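Local coordinates for Phospholipase/Carboxylesterase (Haliangium ochraceum, PDB 4Q82), which probably hydrolyses ester bonds of phospholipids or other carboxylic esters as a serine hydrolase of the alpha/beta type, at residues T61-L71 / F144-Y152; D94-V103 / V125-G133. All coordinates share one frame; numbering follows the deposited sequence. Where two conformers were deposited one is given.

Contact 1 of 2, residues T61-L71 / F144-Y152; sequences TEAGNGFWEYL and FLAFAVDTY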
ATOM      1  N   THR A  61       8.447  -0.915 -19.398  1.00 40.71           N
ATOM      2  CA  THR A  61       8.480  -2.219 -18.738  1.00 40.77           C
ATOM      3  C   THR A  61       7.266  -3.044 -19.182  1.00 41.95           C
ATOM      4  O   THR A  61       6.418  -2.565 -19.935  1.00 38.95           O
ATOM      5  CB  THR A  61       8.485  -2.101 -17.176  1.00 34.92           C
ATOM      6  OG1 THR A  61       7.174  -1.768 -16.713  1.00 32.90           O
ATOM      7  CG2 THR A  61       9.485  -1.050 -16.675  1.00 35.42           C
ATOM      8  N   GLU A  62       7.175  -4.277 -18.692  1.00 42.92           N
ATOM      9  CA  GLU A  62       6.024  -5.137 -18.971  1.00 44.55           C
ATOM     10  C   GLU A  62       4.767  -4.717 -18.205  1.00 39.82           C
ATOM     11  O   GLU A  62       3.681  -5.227 -18.470  1.00 39.42           O
ATOM     12  CB  GLU A  62       6.348  -6.594 -18.630  1.00 48.83           C
ATOM     13  CG  GLU A  62       7.361  -7.250 -19.566  1.00 54.32           C
ATOM     14  CD  GLU A  62       7.093  -6.935 -21.030  1.00 58.98           C
ATOM     15  OE1 GLU A  62       5.992  -7.265 -21.534  1.00 60.07           O
ATOM     16  OE2 GLU A  62       7.990  -6.353 -21.679  1.00 61.27           O
ATOM     17  N   ALA A  63       4.926  -3.807 -17.246  1.00 36.35           N
ATOM     18  CA  ALA A  63       3.817  -3.396 -16.377  1.00 33.41           C
ATOM     19  C   ALA A  63       2.739  -2.590 -17.100  1.00 33.23           C
ATOM     20  O   ALA A  63       3.020  -1.899 -18.082  1.00 34.26           O
ATOM     21  CB  ALA A  63       4.352  -2.593 -15.199  1.00 30.78           C
ATOM     22  N   GLY A  64       1.506  -2.670 -16.602  1.00 31.89           N
ATOM     23  CA  GLY A  64       0.398  -1.920 -17.178  1.00 31.33           C
ATOM     24  C   GLY A  64       0.289  -0.521 -16.588  1.00 28.74           C
ATOM     25  O   GLY A  64      -0.675   0.194 -16.865  1.00 28.06           O
ATOM     26  N   ASN A  65       1.281  -0.149 -15.771  1.00 26.90           N
ATOM     27  CA  ASN A  65       1.387   1.172 -15.157  1.00 26.63           C
ATOM     28  C   ASN A  65       2.801   1.727 -15.230  1.00 26.92           C
ATOM     29  O   ASN A  65       3.767   0.987 -15.027  1.00 28.09           O
ATOM     30  CB  ASN A  65       1.007   1.134 -13.663  1.00 24.66           C
ATOM     31  CG  ASN A  65      -0.374   0.580 -13.418  1.00 25.92           C
ATOM     32  OD1 ASN A  65      -0.582  -0.632 -13.467  1.00 27.94           O
ATOM     33  ND2 ASN A  65      -1.334   1.465 -13.155  1.00 25.07           N
ATOM     34  N   GLY A  66       2.939   3.028 -15.448  1.00 24.57           N
ATOM     35  CA  GLY A  66       4.180   3.691 -15.063  1.00 24.15           C
ATOM     36  C   GLY A  66       4.318   3.577 -13.536  1.00 22.37           C
ATOM     37  O   GLY A  66       3.313   3.513 -12.831  1.00 21.58           O
ATOM     38  N   PHE A  67       5.540   3.538 -13.016  1.00 22.94           N
ATOM     39  CA  PHE A  67       5.720   3.466 -11.557  1.00 21.95           C
ATOM     40  C   PHE A  67       7.074   3.979 -11.109  1.00 22.53           C
ATOM     41  O   PHE A  67       8.029   4.039 -11.902  1.00 23.61           O
ATOM     42  CB  PHE A  67       5.526   2.026 -11.055  1.00 22.45           C
ATOM     43  CG  PHE A  67       6.547   1.039 -11.569  1.00 24.41           C
ATOM     44  CD1 PHE A  67       6.407   0.454 -12.822  1.00 26.26           C
ATOM     45  CD2 PHE A  67       7.631   0.660 -10.776  1.00 24.09           C
ATOM     46  CE1 PHE A  67       7.339  -0.474 -13.284  1.00 28.28           C
ATOM     47  CE2 PHE A  67       8.573  -0.265 -11.236  1.00 26.78           C
ATOM     48  CZ  PHE A  67       8.420  -0.831 -12.489  1.00 28.47           C
ATOM     49  N   TRP A  68       7.145   4.348  -9.828  1.00 21.93           N
ATOM     50  CA  TRP A  68       8.412   4.629  -9.155  1.00 22.07           C
ATOM     51  C   TRP A  68       8.941   3.357  -8.536  1.00 22.47           C
ATOM     52  O   TRP A  68       8.212   2.653  -7.850  1.00 22.26           O
ATOM     53  CB  TRP A  68       8.260   5.693  -8.046  1.00 20.86           C
ATOM     54  CG  TRP A  68       8.013   7.058  -8.602  1.00 22.14           C
ATOM     55  CD1 TRP A  68       6.805   7.668  -8.774  1.00 21.92           C
ATOM     56  CD2 TRP A  68       8.994   7.949  -9.137  1.00 23.85           C
ATOM     57  NE1 TRP A  68       6.976   8.909  -9.356  1.00 22.13           N
ATOM     58  CE2 TRP A  68       8.314   9.105  -9.581  1.00 23.34           C
ATOM     59  CE3 TRP A  68      10.389   7.891  -9.263  1.00 25.36           C
ATOM     60  CZ2 TRP A  68       8.974  10.189 -10.149  1.00 24.37           C
ATOM     61  CZ3 TRP A  68      11.053   8.981  -9.818  1.00 26.75           C
ATOM     62  CH2 TRP A  68      10.345  10.110 -10.257  1.00 25.92           C
ATOM     63  N   GLU A  69      10.222   3.087  -8.764  1.00 21.82           N
ATOM     64  CA  GLU A  69      10.887   1.911  -8.220  1.00 22.17           C
ATOM     65  C   GLU A  69      11.884   2.334  -7.161  1.00 21.66           C
ATOM     66  O   GLU A  69      12.805   3.106  -7.441  1.00 23.34           O
ATOM     67  CB  GLU A  69      11.586   1.141  -9.342  1.00 25.12           C
ATOM     68  CG  GLU A  69      12.520   0.056  -8.899  1.00 25.60           C
ATOM     69  CD  GLU A  69      13.519  -0.262  -9.996  1.00 28.21           C
ATOM     70  OE1 GLU A  69      13.157  -0.964 -10.977  1.00 29.24           O
ATOM     71  OE2 GLU A  69      14.661   0.229  -9.885  1.00 27.92           O
ATOM     72  N   TYR A  70      11.674   1.862  -5.937  1.00 20.02           N
ATOM     73  CA  TYR A  70      12.654   2.035  -4.869  1.00 19.98           C
ATOM     74  C   TYR A  70      13.241   0.680  -4.474  1.00 21.34           C
ATOM     75  O   TYR A  70      12.500  -0.249  -4.135  1.00 21.34           O
ATOM     76  CB  TYR A  70      12.053   2.707  -3.613  1.00 18.34           C
ATOM     77  CG  TYR A  70      13.069   2.671  -2.479  1.00 17.94           C
ATOM     78  CD1 TYR A  70      14.210   3.472  -2.525  1.00 19.23           C
ATOM     79  CD2 TYR A  70      12.918   1.802  -1.401  1.00 17.84           C
ATOM     80  CE1 TYR A  70      15.158   3.447  -1.495  1.00 20.68           C
ATOM     81  CE2 TYR A  70      13.882   1.753  -0.367  1.00 19.57           C
ATOM     82  CZ  TYR A  70      14.987   2.583  -0.431  1.00 20.97           C
ATOM     83  OH  TYR A  70      15.931   2.544   0.569  1.00 22.81           O
ATOM     84  N   LEU A  71      14.569   0.575  -4.510  1.00 22.08           N
ATOM     85  CA  LEU A  71      15.258  -0.641  -4.089  1.00 23.74           C
ATOM     86  C   LEU A  71      15.973  -0.385  -2.768  1.00 25.06           C
ATOM     87  O   LEU A  71      16.596   0.663  -2.576  1.00 23.55           O
ATOM     88  CB  LEU A  71      16.249  -1.110  -5.160  1.00 25.52           C
ATOM     89  CG  LEU A  71      15.661  -1.341  -6.552  1.00 25.89           C
ATOM     90  CD1 LEU A  71      16.780  -1.669  -7.531  1.00 27.59           C
ATOM     91  CD2 LEU A  71      14.612  -2.433  -6.541  1.00 25.80           C
ATOM     92  N   PHE A 144      -0.688  -5.661 -11.593  1.00 27.50           N
ATOM     93  CA  PHE A 144       0.567  -5.016 -11.225  1.00 26.71           C
ATOM     94  C   PHE A 144       1.300  -5.815 -10.150  1.00 27.08           C
ATOM     95  O   PHE A 144       2.533  -5.885 -10.149  1.00 26.41           O
ATOM     96  CB  PHE A 144       0.369  -3.568 -10.724  1.00 23.87           C
ATOM     97  CG  PHE A 144       1.680  -2.834 -10.543  1.00 22.73           C
ATOM     98  CD1 PHE A 144       2.308  -2.802  -9.313  1.00 21.58           C
ATOM     99  CD2 PHE A 144       2.325  -2.268 -11.638  1.00 24.23           C
ATOM    100  CE1 PHE A 144       3.529  -2.188  -9.141  1.00 26.00           C
ATOM    101  CE2 PHE A 144       3.559  -1.637 -11.476  1.00 23.51           C
ATOM    102  CZ  PHE A 144       4.160  -1.601 -10.225  1.00 22.32           C
ATOM    103  N   LEU A 145       0.560  -6.391  -9.208  1.00 26.52           N
ATOM    104  CA  LEU A 145       1.202  -7.282  -8.244  1.00 27.39           C
ATOM    105  C   LEU A 145       1.839  -8.502  -8.932  1.00 29.46           C
ATOM    106  O   LEU A 145       2.912  -8.955  -8.524  1.00 29.82           O
ATOM    107  CB  LEU A 145       0.207  -7.744  -7.180  1.00 27.69           C
ATOM    108  CG  LEU A 145      -0.175  -6.752  -6.078  1.00 27.40           C
ATOM    109  CD1 LEU A 145      -1.347  -7.301  -5.236  1.00 27.49           C
ATOM    110  CD2 LEU A 145       1.019  -6.446  -5.207  1.00 26.74           C
ATOM    111  N   ALA A 146       1.188  -9.035  -9.973  1.00 30.31           N
ATOM    112  CA  ALA A 146       1.752 -10.163 -10.713  1.00 32.28           C
ATOM    113  C   ALA A 146       3.045  -9.746 -11.403  1.00 32.73           C
ATOM    114  O   ALA A 146       4.051 -10.460 -11.350  1.00 34.22           O
ATOM    115  CB  ALA A 146       0.757 -10.695 -11.734  1.00 33.76           C
ATOM    116  N   PHE A 147       3.010  -8.587 -12.055  1.00 31.36           N
ATOM    117  CA  PHE A 147       4.205  -8.022 -12.664  1.00 31.01           C
ATOM    118  C   PHE A 147       5.333  -7.870 -11.649  1.00 29.88           C
ATOM    119  O   PHE A 147       6.481  -8.239 -11.926  1.00 31.13           O
ATOM    120  CB  PHE A 147       3.913  -6.661 -13.292  1.00 30.02           C
ATOM    121  CG  PHE A 147       5.146  -5.821 -13.497  1.00 31.05           C
ATOM    122  CD1 PHE A 147       5.917  -5.970 -14.641  1.00 33.02           C
ATOM    123  CD2 PHE A 147       5.538  -4.886 -12.539  1.00 29.48           C
ATOM    124  CE1 PHE A 147       7.047  -5.203 -14.832  1.00 32.97           C
ATOM    125  CE2 PHE A 147       6.667  -4.117 -12.727  1.00 29.32           C
ATOM    126  CZ  PHE A 147       7.428  -4.280 -13.871  1.00 30.90           C
ATOM    127  N   ALA A 148       5.008  -7.331 -10.478  1.00 28.52           N
ATOM    128  CA  ALA A 148       6.032  -7.019  -9.478  1.00 28.32           C
ATOM    129  C   ALA A 148       6.767  -8.276  -9.023  1.00 30.46           C
ATOM    130  O   ALA A 148       7.999  -8.314  -8.947  1.00 31.07           O
ATOM    131  CB  ALA A 148       5.395  -6.296  -8.265  1.00 25.59           C
ATOM    132  N   VAL A 149       5.994  -9.311  -8.728  1.00 32.27           N
ATOM    133  CA  VAL A 149       6.537 -10.561  -8.237  1.00 34.98           C
ATOM    134  C   VAL A 149       7.336 -11.270  -9.334  1.00 37.22           C
ATOM    135  O   VAL A 149       8.336 -11.928  -9.054  1.00 38.85           O
ATOM    136  CB  VAL A 149       5.407 -11.468  -7.706  1.00 36.21           C
ATOM    137  CG1 VAL A 149       5.916 -12.854  -7.395  1.00 39.43           C
ATOM    138  CG2 VAL A 149       4.797 -10.853  -6.462  1.00 34.55           C
ATOM    139  N   ASP A 150       6.908 -11.131 -10.583  0.59 37.66           N
ATOM    140  CA  ASP A 150       7.624 -11.776 -11.683  0.59 39.94           C
ATOM    141  C   ASP A 150       8.938 -11.062 -11.985  0.59 39.86           C
ATOM    142  O   ASP A 150       9.885 -11.671 -12.483  0.59 41.79           O
ATOM    143  CB  ASP A 150       6.756 -11.821 -12.945  0.59 41.16           C
ATOM    144  CG  ASP A 150       7.409 -12.600 -14.078  0.59 44.20           C
ATOM    145  OD1 ASP A 150       8.052 -13.636 -13.801  0.59 45.84           O
ATOM    146  OD2 ASP A 150       7.282 -12.171 -15.245  0.59 45.01           O
ATOM    147  N   THR A 151       8.995  -9.772 -11.669  1.00 37.51           N
ATOM    148  CA  THR A 151      10.104  -8.911 -12.112  1.00 36.96           C
ATOM    149  C   THR A 151      11.223  -8.682 -11.091  1.00 35.54           C
ATOM    150  O   THR A 151      12.391  -8.568 -11.465  1.00 36.91           O
ATOM    151  CB  THR A 151       9.568  -7.531 -12.538  1.00 35.84           C
ATOM    152  OG1 THR A 151       8.601  -7.702 -13.580  1.00 36.57           O
ATOM    153  CG2 THR A 151      10.689  -6.622 -13.031  1.00 36.28           C
ATOM    154  N   TYR A 152      10.871  -8.628  -9.811  1.00 33.49           N
ATOM    155  CA  TYR A 152      11.821  -8.233  -8.763  1.00 32.86           C
ATOM    156  C   TYR A 152      12.215  -9.419  -7.897  1.00 33.97           C
ATOM    157  O   TYR A 152      11.488 -10.411  -7.829  1.00 34.31           O
ATOM    158  CB  TYR A 152      11.214  -7.094  -7.914  1.00 30.47           C
ATOM    159  CG  TYR A 152      11.146  -5.818  -8.718  1.00 30.43           C
ATOM    160  CD1 TYR A 152       9.998  -5.469  -9.424  1.00 30.22           C
ATOM    161  CD2 TYR A 152      12.255  -4.993  -8.831  1.00 30.78           C
ATOM    162  CE1 TYR A 152       9.959  -4.312 -10.188  1.00 29.93           C
ATOM    163  CE2 TYR A 152      12.228  -3.845  -9.598  1.00 30.62           C
ATOM    164  CZ  TYR A 152      11.080  -3.509 -10.279  1.00 30.16           C
ATOM    165  OH  TYR A 152      11.072  -2.364 -11.050  1.00 30.13           O
TER

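Contact 2 of 2, residues D94-V103 / V125-G133; sequences DGSEAALDKV and VLSPQHAGG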
ATOM      1  N   ASP A  94      -0.835   9.852 -16.641  1.00 26.02           N
ATOM      2  CA  ASP A  94      -0.763   8.893 -17.738  1.00 27.54           C
ATOM      3  C   ASP A  94       0.423   7.938 -17.670  1.00 27.88           C
ATOM      4  O   ASP A  94       0.666   7.185 -18.616  1.00 29.57           O
ATOM      5  CB  ASP A  94      -0.772   9.625 -19.096  1.00 30.07           C
ATOM      6  CG  ASP A  94       0.444  10.522 -19.307  1.00 32.55           C
ATOM      7  OD1 ASP A  94       1.454  10.398 -18.580  1.00 32.04           O
ATOM      8  OD2 ASP A  94       0.386  11.368 -20.228  1.00 34.27           O
ATOM      9  N   GLY A  95       1.170   7.965 -16.566  1.00 27.05           N
ATOM     10  CA  GLY A  95       2.278   7.034 -16.388  1.00 27.04           C
ATOM     11  C   GLY A  95       3.572   7.406 -17.095  1.00 29.19           C
ATOM     12  O   GLY A  95       4.561   6.663 -17.025  1.00 29.90           O
ATOM     13  N   SER A  96       3.578   8.542 -17.794  1.00 30.73           N
ATOM     14  CA  SER A  96       4.803   9.057 -18.407  1.00 32.13           C
ATOM     15  C   SER A  96       5.759   9.583 -17.337  1.00 31.37           C
ATOM     16  O   SER A  96       5.360   9.756 -16.183  1.00 29.14           O
ATOM     17  CB  SER A  96       4.479  10.172 -19.402  1.00 33.17           C
ATOM     18  OG  SER A  96       3.999  11.315 -18.710  1.00 32.62           O
ATOM     19  N   GLU A  97       7.010   9.859 -17.700  1.00 32.98           N
ATOM     20  CA  GLU A  97       7.953  10.392 -16.697  1.00 33.94           C
ATOM     21  C   GLU A  97       7.456  11.693 -16.079  1.00 32.35           C
ATOM     22  O   GLU A  97       7.556  11.896 -14.866  1.00 30.55           O
ATOM     23  CB  GLU A  97       9.325  10.632 -17.309  1.00 38.58           C
ATOM     24  CG  GLU A  97      10.182   9.406 -17.340  1.00 41.22           C
ATOM     25  CD  GLU A  97      11.617   9.717 -17.709  1.00 45.30           C
ATOM     26  OE1 GLU A  97      12.096  10.822 -17.371  1.00 46.55           O
ATOM     27  OE2 GLU A  97      12.260   8.846 -18.332  1.00 47.26           O
ATOM     28  N   ALA A  98       6.937  12.578 -16.929  1.00 32.83           N
ATOM     29  CA  ALA A  98       6.434  13.861 -16.474  1.00 32.72           C
ATOM     30  C   ALA A  98       5.261  13.651 -15.519  1.00 30.24           C
ATOM     31  O   ALA A  98       5.223  14.228 -14.449  1.00 29.55           O
ATOM     32  CB  ALA A  98       6.014  14.721 -17.658  1.00 34.44           C
ATOM     33  N   ALA A  99       4.320  12.799 -15.910  1.00 28.11           N
ATOM     34  CA  ALA A  99       3.126  12.575 -15.111  1.00 26.32           C
ATOM     35  C   ALA A  99       3.465  11.933 -13.765  1.00 25.62           C
ATOM     36  O   ALA A  99       2.800  12.194 -12.746  1.00 23.50           O
ATOM     37  CB  ALA A  99       2.141  11.701 -15.884  1.00 26.02           C
ATOM     38  N   LEU A 100       4.494  11.086 -13.760  1.00 25.70           N
ATOM     39  CA  LEU A 100       4.840  10.321 -12.554  1.00 24.32           C
ATOM     40  C   LEU A 100       5.283  11.213 -11.415  1.00 24.13           C
ATOM     41  O   LEU A 100       5.200  10.814 -10.245  1.00 22.65           O
ATOM     42  CB  LEU A 100       5.930   9.288 -12.858  1.00 24.58           C
ATOM     43  CG  LEU A 100       5.317   7.968 -13.347  1.00 25.10           C
ATOM     44  CD1 LEU A 100       6.331   7.142 -14.157  1.00 26.19           C
ATOM     45  CD2 LEU A 100       4.776   7.171 -12.160  1.00 22.44           C
ATOM     46  N   ASP A 101       5.753  12.418 -11.735  0.53 25.36           N
ATOM     47  CA  ASP A 101       6.174  13.333 -10.682  0.53 25.61           C
ATOM     48  C   ASP A 101       5.023  13.596  -9.692  0.53 24.03           C
ATOM     49  O   ASP A 101       5.264  13.807  -8.506  0.53 22.08           O
ATOM     50  CB  ASP A 101       6.699  14.645 -11.273  0.53 27.96           C
ATOM     51  CG  ASP A 101       8.201  14.600 -11.571  0.53 30.34           C
ATOM     52  OD1 ASP A 101       8.899  13.685 -11.071  0.53 30.04           O
ATOM     53  OD2 ASP A 101       8.693  15.500 -12.289  0.53 32.88           O
ATOM     54  N   LYS A 102       3.777  13.552 -10.167  1.00 23.38           N
ATOM     55  CA  LYS A 102       2.619  13.754  -9.274  1.00 22.89           C
ATOM     56  C   LYS A 102       2.586  12.749  -8.128  1.00 21.74           C
ATOM     57  O   LYS A 102       2.167  13.085  -7.019  1.00 20.41           O
ATOM     58  CB  LYS A 102       1.292  13.643 -10.040  1.00 23.77           C
ATOM     59  CG  LYS A 102       1.000  14.795 -10.986  1.00 27.31           C
ATOM     60  CD  LYS A 102      -0.350  14.554 -11.651  1.00 29.00           C
ATOM     61  CE  LYS A 102      -0.558  15.394 -12.910  1.00 33.47           C
ATOM     62  NZ  LYS A 102      -1.678  14.813 -13.740  1.00 35.18           N
ATOM     63  N   VAL A 103       3.001  11.517  -8.409  1.00 20.93           N
ATOM     64  CA  VAL A 103       2.899  10.433  -7.436  1.00 18.86           C
ATOM     65  C   VAL A 103       3.843  10.679  -6.251  1.00 19.33           C
ATOM     66  O   VAL A 103       3.646  10.114  -5.164  1.00 18.12           O
ATOM     67  CB  VAL A 103       3.169   9.043  -8.115  1.00 18.33           C
ATOM     68  CG1 VAL A 103       3.165   7.899  -7.106  1.00 17.73           C
ATOM     69  CG2 VAL A 103       2.148   8.764  -9.236  1.00 19.04           C
ATOM     70  N   VAL A 125       9.997  -0.976  -2.727  1.00 20.81           N
ATOM     71  CA  VAL A 125       8.755  -0.179  -2.718  1.00 18.57           C
ATOM     72  C   VAL A 125       8.417   0.251  -4.131  1.00 18.21           C
ATOM     73  O   VAL A 125       9.202   0.966  -4.774  1.00 19.64           O
ATOM     74  CB  VAL A 125       8.855   1.088  -1.815  1.00 16.76           C
ATOM     75  CG1 VAL A 125       7.489   1.820  -1.756  1.00 15.45           C
ATOM     76  CG2 VAL A 125       9.272   0.700  -0.391  1.00 18.88           C
ATOM     77  N   LEU A 126       7.266  -0.194  -4.623  1.00 18.09           N
ATOM     78  CA  LEU A 126       6.817   0.199  -5.956  1.00 19.16           C
ATOM     79  C   LEU A 126       5.576   1.070  -5.852  1.00 19.01           C
ATOM     80  O   LEU A 126       4.631   0.728  -5.145  1.00 18.59           O
ATOM     81  CB  LEU A 126       6.503  -1.025  -6.822  1.00 19.82           C
ATOM     82  CG  LEU A 126       7.602  -2.070  -6.931  1.00 24.12           C
ATOM     83  CD1 LEU A 126       7.143  -3.191  -7.862  1.00 22.62           C
ATOM     84  CD2 LEU A 126       8.894  -1.452  -7.463  1.00 22.01           C
ATOM     85  N   SER A 127       5.566   2.175  -6.580  1.00 17.37           N
ATOM     86  CA  SER A 127       4.447   3.113  -6.498  1.00 16.39           C
ATOM     87  C   SER A 127       3.894   3.385  -7.894  1.00 18.26           C
ATOM     88  O   SER A 127       4.344   4.315  -8.582  1.00 18.91           O
ATOM     89  CB  SER A 127       4.898   4.415  -5.827  1.00 16.90           C
ATOM     90  OG  SER A 127       5.408   4.176  -4.506  1.00 16.94           O
ATOM     91  N   PRO A 128       2.929   2.560  -8.336  1.00 18.11           N
ATOM     92  CA  PRO A 128       2.393   2.722  -9.698  1.00 18.78           C
ATOM     93  C   PRO A 128       1.439   3.898  -9.845  1.00 19.67           C
ATOM     94  O   PRO A 128       0.757   4.259  -8.886  1.00 18.51           O
ATOM     95  CB  PRO A 128       1.648   1.401  -9.946  1.00 19.43           C
ATOM     96  CG  PRO A 128       1.268   0.931  -8.532  1.00 18.11           C
ATOM     97  CD  PRO A 128       2.448   1.329  -7.681  1.00 18.44           C
ATOM     98  N   GLN A 129       1.364   4.465 -11.047  1.00 19.36           N
ATOM     99  CA  GLN A 129       0.421   5.558 -11.288  1.00 19.16           C
ATOM    100  C   GLN A 129      -0.813   5.013 -11.982  1.00 21.20           C
ATOM    101  O   GLN A 129      -0.711   4.279 -12.981  1.00 21.41           O
ATOM    102  CB  GLN A 129       1.044   6.665 -12.150  1.00 22.49           C
ATOM    103  CG  GLN A 129       0.104   7.861 -12.399  1.00 21.88           C
ATOM    104  CD  GLN A 129       0.879   9.077 -12.891  1.00 21.86           C
ATOM    105  OE1 GLN A 129       1.645   8.994 -13.859  1.00 23.64           O
ATOM    106  NE2 GLN A 129       0.697  10.210 -12.216  1.00 20.47           N
ATOM    107  N   HIS A 130      -1.969   5.391 -11.457  1.00 20.01           N
ATOM    108  CA  HIS A 130      -3.238   5.052 -12.067  1.00 19.86           C
ATOM    109  C   HIS A 130      -3.639   6.130 -13.057  1.00 22.41           C
ATOM    110  O   HIS A 130      -3.617   7.321 -12.725  1.00 22.13           O
ATOM    111  CB  HIS A 130      -4.316   4.894 -10.993  1.00 18.55           C
ATOM    112  CG  HIS A 130      -5.685   4.720 -11.568  1.00 20.17           C
ATOM    113  ND1 HIS A 130      -6.037   3.609 -12.303  1.00 22.46           N
ATOM    114  CD2 HIS A 130      -6.762   5.543 -11.582  1.00 20.62           C
ATOM    115  CE1 HIS A 130      -7.285   3.744 -12.725  1.00 22.76           C
ATOM    116  NE2 HIS A 130      -7.748   4.909 -12.301  1.00 21.73           N
ATOM    117  N   ALA A 131      -4.015   5.718 -14.270  1.00 24.35           N
ATOM    118  CA  ALA A 131      -4.407   6.646 -15.319  1.00 27.41           C
ATOM    119  C   ALA A 131      -5.924   6.703 -15.397  1.00 29.91           C
ATOM    120  O   ALA A 131      -6.592   5.725 -15.088  1.00 29.53           O
ATOM    121  CB  ALA A 131      -3.817   6.214 -16.651  1.00 29.37           C
ATOM    122  N   GLY A 132      -6.476   7.838 -15.790  1.00 33.05           N
ATOM    123  CA  GLY A 132      -7.927   7.937 -15.869  1.00 34.87           C
ATOM    124  C   GLY A 132      -8.522   8.742 -14.733  1.00 32.75           C
ATOM    125  O   GLY A 132      -7.803   9.475 -14.048  1.00 31.83           O
ATOM    126  N   GLY A 133      -9.832   8.622 -14.520  1.00 31.44           N
ATOM    127  CA  GLY A 133     -10.521   9.582 -13.676  1.00 30.75           C
ATOM    128  C   GLY A 133     -10.883   9.203 -12.247  1.00 29.86           C
ATOM    129  O   GLY A 133     -11.252  10.081 -11.465  1.00 32.21           O
TER

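Contact 1 of 2, residues T61-L71 / F144-Y152
The F147 ring has A63 CB over the centre of one face, 3.5 Å from the ring centroid, a CH-pi contact almost exactly on the ring normal. T151 OG1 lies over the opposite face, nearer the rim. The F67 ring is approached over one face by F144, whose edge points at it. This pair is edge-to-face, with planes at 72° and centroids 5.4 Å apart. At the edge of F67, in its plane, sit Y152 OH and T61 OG1. F147 also meets F67, at CZ, through its CE2 atom 3.7 Å away, and the three phenylalanines form an aromatic cluster. F147 CG is anti to the backbone N (chi1 160°), which carries the ring off the helix and against the 61-63 turn. That turn is an ST turn, in which A63 N donates to T61 OG1. With an alanine in place of F147, A63 CB would probably lose its aromatic face and a gap would open beside F67. Further along strand 67-70, Y152 OH donates to E69 OE1 at 2.5 Å, a short bond that uses the anti lone pair of the carboxylate. The carboxylate and ring planes stand 82° apart. L71 CD2 touches the same tyrosine ring at CE2, 4.1 Å away. The other oxygen, E69 OE2, makes a salt bridge to R56 of the edge strand 53-56. The buried carboxylate thus has a partner on each oxygen, and the nearby arginine and the phenol donor would probably favour its charged form. Apolar rings bind the turn to helix 138-151, and one polar bond ties the strand to Y152, just past the helix's C-terminal end.

Contact 2 of 2, residues D94-V103 / V125-G133
Q129 reaches into the 94-103 segment and holds it by both ends of its side-chain amide. G95 N donates to Q129 OE1 at 2.9 Å, coming from above the carbonyl plane with a bent N-H...O angle of 136°. Q129 NE2 donates to A99 O, also at 2.9 Å; its N-H...O angle is straighter at 155°, though NE2 too stands above the carbonyl plane of A99. A99 O accepts from K102 N as well, on the opposite face of its plane. Q129 CG is anti to the backbone N (chi1 -178°) and the chain stays extended, which carries the amide across to the helix. NE2 has a further acceptor in E91 O, so two carbonyls restrain the turning of this buried amide.

The tight part lies round the stem of Q129. L100 CD2 and V103 CG2 each pack on Q129 CB at 3.8 Å. V103 CG1 touches S127 CB at 4.1 Å, and A99 CB rests against Q129 OE1.

The other side is looser and more exposed. There A131 CB meets D94 CA at 4.2 Å, with no polar bond between the two residues. The D94 side chain turns back to its own segment. Its OD1 accepts from S96 N, closing an Asx turn, and from S96 OG at 2.7 Å. S96 OG in turn accepts from A99 N and so caps the start of helix 97-100.

The contact sets this short, weakly bonded helix against the end of strand 124-128 and the loop that follows. S127 pairs through its backbone with W68 of strand 67-70, and its side chain reaches F85 of strand 80-86. V125 packs on helix 107-113.

How the contacts relate
Both contacts are partly buried and both reach the same mixed sheet, where strands 67-70 and 124-128 are antiparallel neighbours. Contact 2 is nested inside the chain loop that contact 1 closes, and their centres are about 12 Å apart. They join directly through backbone bonding of G66 with Q129 and a probable hydrogen bond from W68 NE1 to L100 O. Contact 1 seats helix 138-151 with aromatic rings and one carboxylate-phenol bond. Contact 2 seats the short helix 97-100 mainly with an amide bonded to backbone groups. Its surface side is the 94/131 end, whereas contact 1 is most open at E62.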